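Local coordinates for protein nudix Hydrolase, RenU (Mycolicibacterium smegmatis, PDB 6UUF) that probably hydrolyses nucleoside diphosphate-linked substrates, NADH possibly among them, as a magnesium-dependent member of the Nudix family, at residues G25-A30 and A148-L153; V39-R44 and D135-L140. The protein carries 3 engineered substitutions. One frame throughout, in Å; residues are numbered along the deposited sequence.

Interaction 1 of 2, residues G25-A30 and A148-L153; sequences GLLLRA and ASWQRL
Leu27 reaches from the strand to the helix with its branched end, CD2 leading. That methyl sits 4.1 Å from CZ3 of Trp150, at the edge of the indole and near the ring plane, and CD1 follows close behind, 4.2 Å from the same CZ3. CD2 also rests against Leu153, 4.2 Å from its CB, with both terminal methyls of Leu153 close by. The side chains of Leu27 and Trp150 cross at about a right angle. Trp150 is thrown forward from the flank of the helix because its CG lies opposite the backbone N (chi1 179°), which carries the benzo edge of the ring to the sheet. Leu153 instead starts out facing the strand, and its backbone N is held by Ser149 O at 3.0 Å.

Further out, Thr109 of strand 104-113 touches both Leu27 and Leu153, and the Phe146 ring meets that of Trp150 with the planes at about 45°. The contact thus lays helix 144-158 against one face of the mixed Nudix sheet, at strand 23-31. All three touching residues are buried and meet through carbon alone, so dispersion and the exclusion of water hold this part of the interface.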
# COMPACT_ATOMS: atom_id res chain seq x y z
N GLY A 25 3.28 1.39 -1.38
CA GLY A 25 1.83 1.23 -1.34
C GLY A 25 1.15 2.21 -0.42
O GLY A 25 1.76 2.63 0.58
N LEU A 26 -0.10 2.56 -0.75
CA LEU A 26 -0.89 3.46 0.05
C LEU A 26 -1.77 2.76 1.03
O LEU A 26 -2.65 2.01 0.64
CB LEU A 26 -1.75 4.32 -0.85
CG LEU A 26 -2.20 5.62 -0.22
CD1 LEU A 26 -1.06 6.55 0.17
CD2 LEU A 26 -3.12 6.29 -1.23
N LEU A 27 -1.57 3.03 2.32
CA LEU A 27 -2.50 2.66 3.39
C LEU A 27 -3.35 3.86 3.70
O LEU A 27 -2.97 4.72 4.50
CB LEU A 27 -1.72 2.21 4.63
CG LEU A 27 -2.49 1.82 5.88
CD1 LEU A 27 -3.53 0.81 5.49
CD2 LEU A 27 -1.55 1.17 6.91
N LEU A 28 -4.47 3.95 3.01
CA LEU A 28 -5.38 5.08 3.13
C LEU A 28 -6.45 4.79 4.20
O LEU A 28 -7.16 3.80 4.09
CB LEU A 28 -6.07 5.34 1.81
CG LEU A 28 -7.03 6.54 1.81
CD1 LEU A 28 -6.35 7.86 2.24
CD2 LEU A 28 -7.57 6.67 0.40
N ARG A 29 -6.56 5.67 5.19
CA ARG A 29 -7.49 5.54 6.31
C ARG A 29 -8.65 6.47 6.17
O ARG A 29 -8.47 7.60 5.68
CB ARG A 29 -6.82 5.79 7.65
CG ARG A 29 -5.53 4.99 7.84
CD ARG A 29 -4.88 5.31 9.18
NE ARG A 29 -4.52 6.74 9.33
CZ ARG A 29 -4.05 7.27 10.45
NH1 ARG A 29 -3.90 6.54 11.57
NH2 ARG A 29 -3.75 8.56 10.47
N ALA A 30 -9.83 6.01 6.56
CA ALA A 30 -11.03 6.88 6.63
C ALA A 30 -11.92 6.58 7.83
O ALA A 30 -12.07 5.44 8.22
CB ALA A 30 -11.85 6.84 5.35
N ALA A 148 2.65 -9.94 6.98
CA ALA A 148 3.84 -9.98 7.81
C ALA A 148 4.08 -8.63 8.46
O ALA A 148 4.66 -8.56 9.54
CB ALA A 148 5.02 -10.37 6.94
N SER A 149 3.62 -7.56 7.78
CA SER A 149 3.76 -6.19 8.25
C SER A 149 2.60 -5.63 9.00
O SER A 149 2.75 -4.61 9.66
CB SER A 149 4.02 -5.28 7.05
OG SER A 149 5.28 -5.60 6.54
N TRP A 150 1.42 -6.25 8.86
CA TRP A 150 0.20 -5.61 9.30
C TRP A 150 0.22 -5.21 10.77
O TRP A 150 -0.16 -4.08 11.10
CB TRP A 150 -1.03 -6.48 8.95
CG TRP A 150 -2.34 -5.89 9.41
CD1 TRP A 150 -3.25 -6.47 10.27
CD2 TRP A 150 -2.83 -4.60 9.11
NE1 TRP A 150 -4.29 -5.62 10.48
CE2 TRP A 150 -4.07 -4.46 9.77
CE3 TRP A 150 -2.36 -3.54 8.31
CZ2 TRP A 150 -4.85 -3.30 9.67
CZ3 TRP A 150 -3.14 -2.38 8.21
CH2 TRP A 150 -4.37 -2.28 8.89
N GLN A 151 0.65 -6.10 11.66
CA GLN A 151 0.58 -5.76 13.10
C GLN A 151 1.44 -4.56 13.39
O GLN A 151 1.03 -3.65 14.12
CB GLN A 151 0.98 -6.95 13.99
CG GLN A 151 1.23 -6.63 15.48
CD GLN A 151 0.10 -5.92 16.25
OE1 GLN A 151 -1.09 -5.99 15.89
NE2 GLN A 151 0.47 -5.25 17.35
N ARG A 152 2.63 -4.54 12.79
CA ARG A 152 3.53 -3.41 12.93
C ARG A 152 2.89 -2.11 12.41
O ARG A 152 2.88 -1.10 13.13
CB ARG A 152 4.86 -3.71 12.27
CG ARG A 152 5.97 -2.73 12.65
CD ARG A 152 6.47 -2.87 14.11
NE ARG A 152 7.37 -1.75 14.45
CZ ARG A 152 7.13 -0.74 15.29
NH1 ARG A 152 5.99 -0.65 16.00
NH2 ARG A 152 8.06 0.20 15.44
N LEU A 153 2.28 -2.14 11.21
CA LEU A 153 1.53 -0.97 10.72
C LEU A 153 0.44 -0.51 11.65
O LEU A 153 0.21 0.68 11.77
CB LEU A 153 0.90 -1.24 9.34
CG LEU A 153 1.94 -1.30 8.26
CD1 LEU A 153 1.43 -1.96 7.01
CD2 LEU A 153 2.45 0.10 7.96

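Interaction 2 of 2, residues V39-R44 and D135-L140; sequences VLLQHR and DQVADL
Val39 and Leu41, alternate residues of a strand in the mixed sheet of the Nudix fold, point from the same face of that sheet onto Val137 and Leu140. The latter two belong to the connection between strand 126-133 and helix 144-158, which closes over the sheet here.

The interactions across the contact are apolar. Leu41 CD1 sits 4.0 Å from both CG1 and CG2 of Val137, straddled by the two methyls, while CG2 alone also meets Val39: it lies 3.4 Å from Val39 CG2, tighter than usual for two methyl carbons. The Val39 and Val137 side chains cross at about a right angle, methyl against methyl. Leu41 leans toward both loop residues, and its CD1 bridges them. With CG of Leu41 opposite the carbonyl carbon (chi1 -55°) and an extended chi2 of 175°, that methyl is carried well out from the strand.

Backbone hydrogen bonds shape each partner separately. In the loop, Asp139 N bonds to Gln136 O and Leu140 N to Val137 O, both at 3.1 Å; these short-range turns bring Val137 and Leu140 round to the same side. The strand is fixed by its neighbours, Val39 pairing with Val132 and Leu41 with Arg130.

More apolar groups surround the patch: Trp54 touches both Leu41 and Leu140, while Phe146 of the following helix packs on Val137. Charge stays at the margin, where Asp135 OD1 forms a salt bridge with Arg154 NH2. At the far end of the patch, Leu41 CD1 meets Leu140 CD1 at 4.0 Å, the two leucines set obliquely to each other.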
# COMPACT_ATOMS: atom_id res chain seq x y z
N VAL A 39 -9.69 1.07 6.39
CA VAL A 39 -8.63 1.19 5.40
C VAL A 39 -9.05 0.62 4.05
O VAL A 39 -9.88 -0.29 3.95
CB VAL A 39 -7.28 0.58 5.91
CG1 VAL A 39 -6.89 1.21 7.24
CG2 VAL A 39 -7.36 -0.90 6.08
N LEU A 40 -8.48 1.17 2.99
CA LEU A 40 -8.90 0.81 1.65
C LEU A 40 -8.03 -0.30 1.18
O LEU A 40 -6.85 -0.11 1.05
CB LEU A 40 -8.82 2.00 0.71
CG LEU A 40 -9.12 1.64 -0.74
CD1 LEU A 40 -10.58 1.24 -0.85
CD2 LEU A 40 -8.80 2.78 -1.67
N LEU A 41 -8.58 -1.48 0.89
CA LEU A 41 -7.74 -2.55 0.40
C LEU A 41 -8.16 -2.96 -0.99
O LEU A 41 -9.31 -2.80 -1.40
CB LEU A 41 -7.75 -3.78 1.31
CG LEU A 41 -7.40 -3.55 2.76
CD1 LEU A 41 -7.56 -4.81 3.61
CD2 LEU A 41 -6.00 -3.04 2.82
N GLN A 42 -7.18 -3.54 -1.67
CA GLN A 42 -7.30 -4.02 -3.01
C GLN A 42 -7.23 -5.55 -3.02
O GLN A 42 -6.30 -6.14 -2.46
CB GLN A 42 -6.16 -3.45 -3.84
CG GLN A 42 -6.31 -3.70 -5.32
CD GLN A 42 -5.05 -3.36 -6.06
OE1 GLN A 42 -3.97 -3.79 -5.68
NE2 GLN A 42 -5.18 -2.60 -7.14
N HIS A 43 -8.24 -6.15 -3.65
CA HIS A 43 -8.29 -7.59 -3.89
C HIS A 43 -7.58 -7.86 -5.21
O HIS A 43 -7.97 -7.32 -6.26
CB HIS A 43 -9.72 -8.05 -4.00
CG HIS A 43 -9.87 -9.53 -4.06
ND1 HIS A 43 -9.28 -10.38 -3.15
CD2 HIS A 43 -10.56 -10.33 -4.92
CE1 HIS A 43 -9.59 -11.63 -3.44
NE2 HIS A 43 -10.37 -11.63 -4.51
N ARG A 44 -6.57 -8.70 -5.18
CA ARG A 44 -5.68 -8.80 -6.32
C ARG A 44 -6.33 -9.78 -7.32
O ARG A 44 -6.75 -10.88 -6.94
CB ARG A 44 -4.28 -9.24 -5.88
CG ARG A 44 -3.73 -8.49 -4.64
CD ARG A 44 -3.05 -7.17 -4.92
NE ARG A 44 -1.61 -7.32 -4.71
CZ ARG A 44 -0.70 -7.55 -5.66
NH1 ARG A 44 -1.04 -7.65 -6.96
NH2 ARG A 44 0.58 -7.68 -5.31
N ASP A 135 -9.78 -3.22 12.53
CA ASP A 135 -9.86 -4.45 13.36
C ASP A 135 -10.20 -5.71 12.56
O ASP A 135 -10.00 -6.83 13.06
CB ASP A 135 -10.94 -4.30 14.46
CG ASP A 135 -10.53 -3.33 15.57
OD1 ASP A 135 -9.37 -3.35 16.03
OD2 ASP A 135 -11.38 -2.53 16.00
N GLN A 136 -10.77 -5.53 11.37
CA GLN A 136 -11.17 -6.68 10.53
C GLN A 136 -10.23 -6.98 9.37
O GLN A 136 -10.40 -8.01 8.71
CB GLN A 136 -12.59 -6.47 10.03
CG GLN A 136 -13.55 -6.38 11.21
CD GLN A 136 -14.96 -6.70 10.83
OE1 GLN A 136 -15.53 -7.63 11.40
NE2 GLN A 136 -15.52 -5.96 9.83
N VAL A 137 -9.20 -6.14 9.17
CA VAL A 137 -8.23 -6.37 8.08
C VAL A 137 -7.60 -7.77 8.15
O VAL A 137 -7.56 -8.47 7.14
CB VAL A 137 -7.14 -5.26 8.05
CG1 VAL A 137 -5.93 -5.67 7.20
CG2 VAL A 137 -7.76 -3.96 7.53
N ALA A 138 -7.13 -8.18 9.33
CA ALA A 138 -6.45 -9.47 9.52
C ALA A 138 -7.34 -10.69 9.38
O ALA A 138 -6.85 -11.82 9.35
CB ALA A 138 -5.81 -9.51 10.89
N ASP A 139 -8.66 -10.49 9.34
CA ASP A 139 -9.59 -11.59 9.02
C ASP A 139 -9.49 -12.02 7.58
O ASP A 139 -9.81 -13.16 7.28
CB ASP A 139 -11.04 -11.20 9.28
CG ASP A 139 -11.32 -10.78 10.74
OD1 ASP A 139 -10.60 -11.20 11.69
OD2 ASP A 139 -12.27 -10.00 10.91
N LEU A 140 -9.03 -11.14 6.69
CA LEU A 140 -8.99 -11.44 5.26
C LEU A 140 -7.76 -12.24 4.87
O LEU A 140 -6.78 -12.22 5.58
CB LEU A 140 -9.00 -10.13 4.46
CG LEU A 140 -10.27 -9.29 4.68
CD1 LEU A 140 -10.05 -7.93 4.06
CD2 LEU A 140 -11.49 -9.93 4.05

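Interactions 1 and 2 have centres about 9 Å apart and share one face of a sheet in which strands 23-31 and 37-44 are antiparallel neighbours. Leu28 O lies 3.1 Å from Leu40 N, a probable hydrogen bond between these strands. That the two contacts lie on the same face follows from their side chains: Leu27 CD1 packs 3.8 Å from Val39 CB, and the residues covering them also touch, Trp150 CE2 lying 3.4 Å from Val137 CG1. In sequence, interaction 2 is nested within the span closed by interaction 1. Together they form a joined apolar layer between the sheet and the cover made by helix 144-158 and the loop before it, inside the Nudix domain.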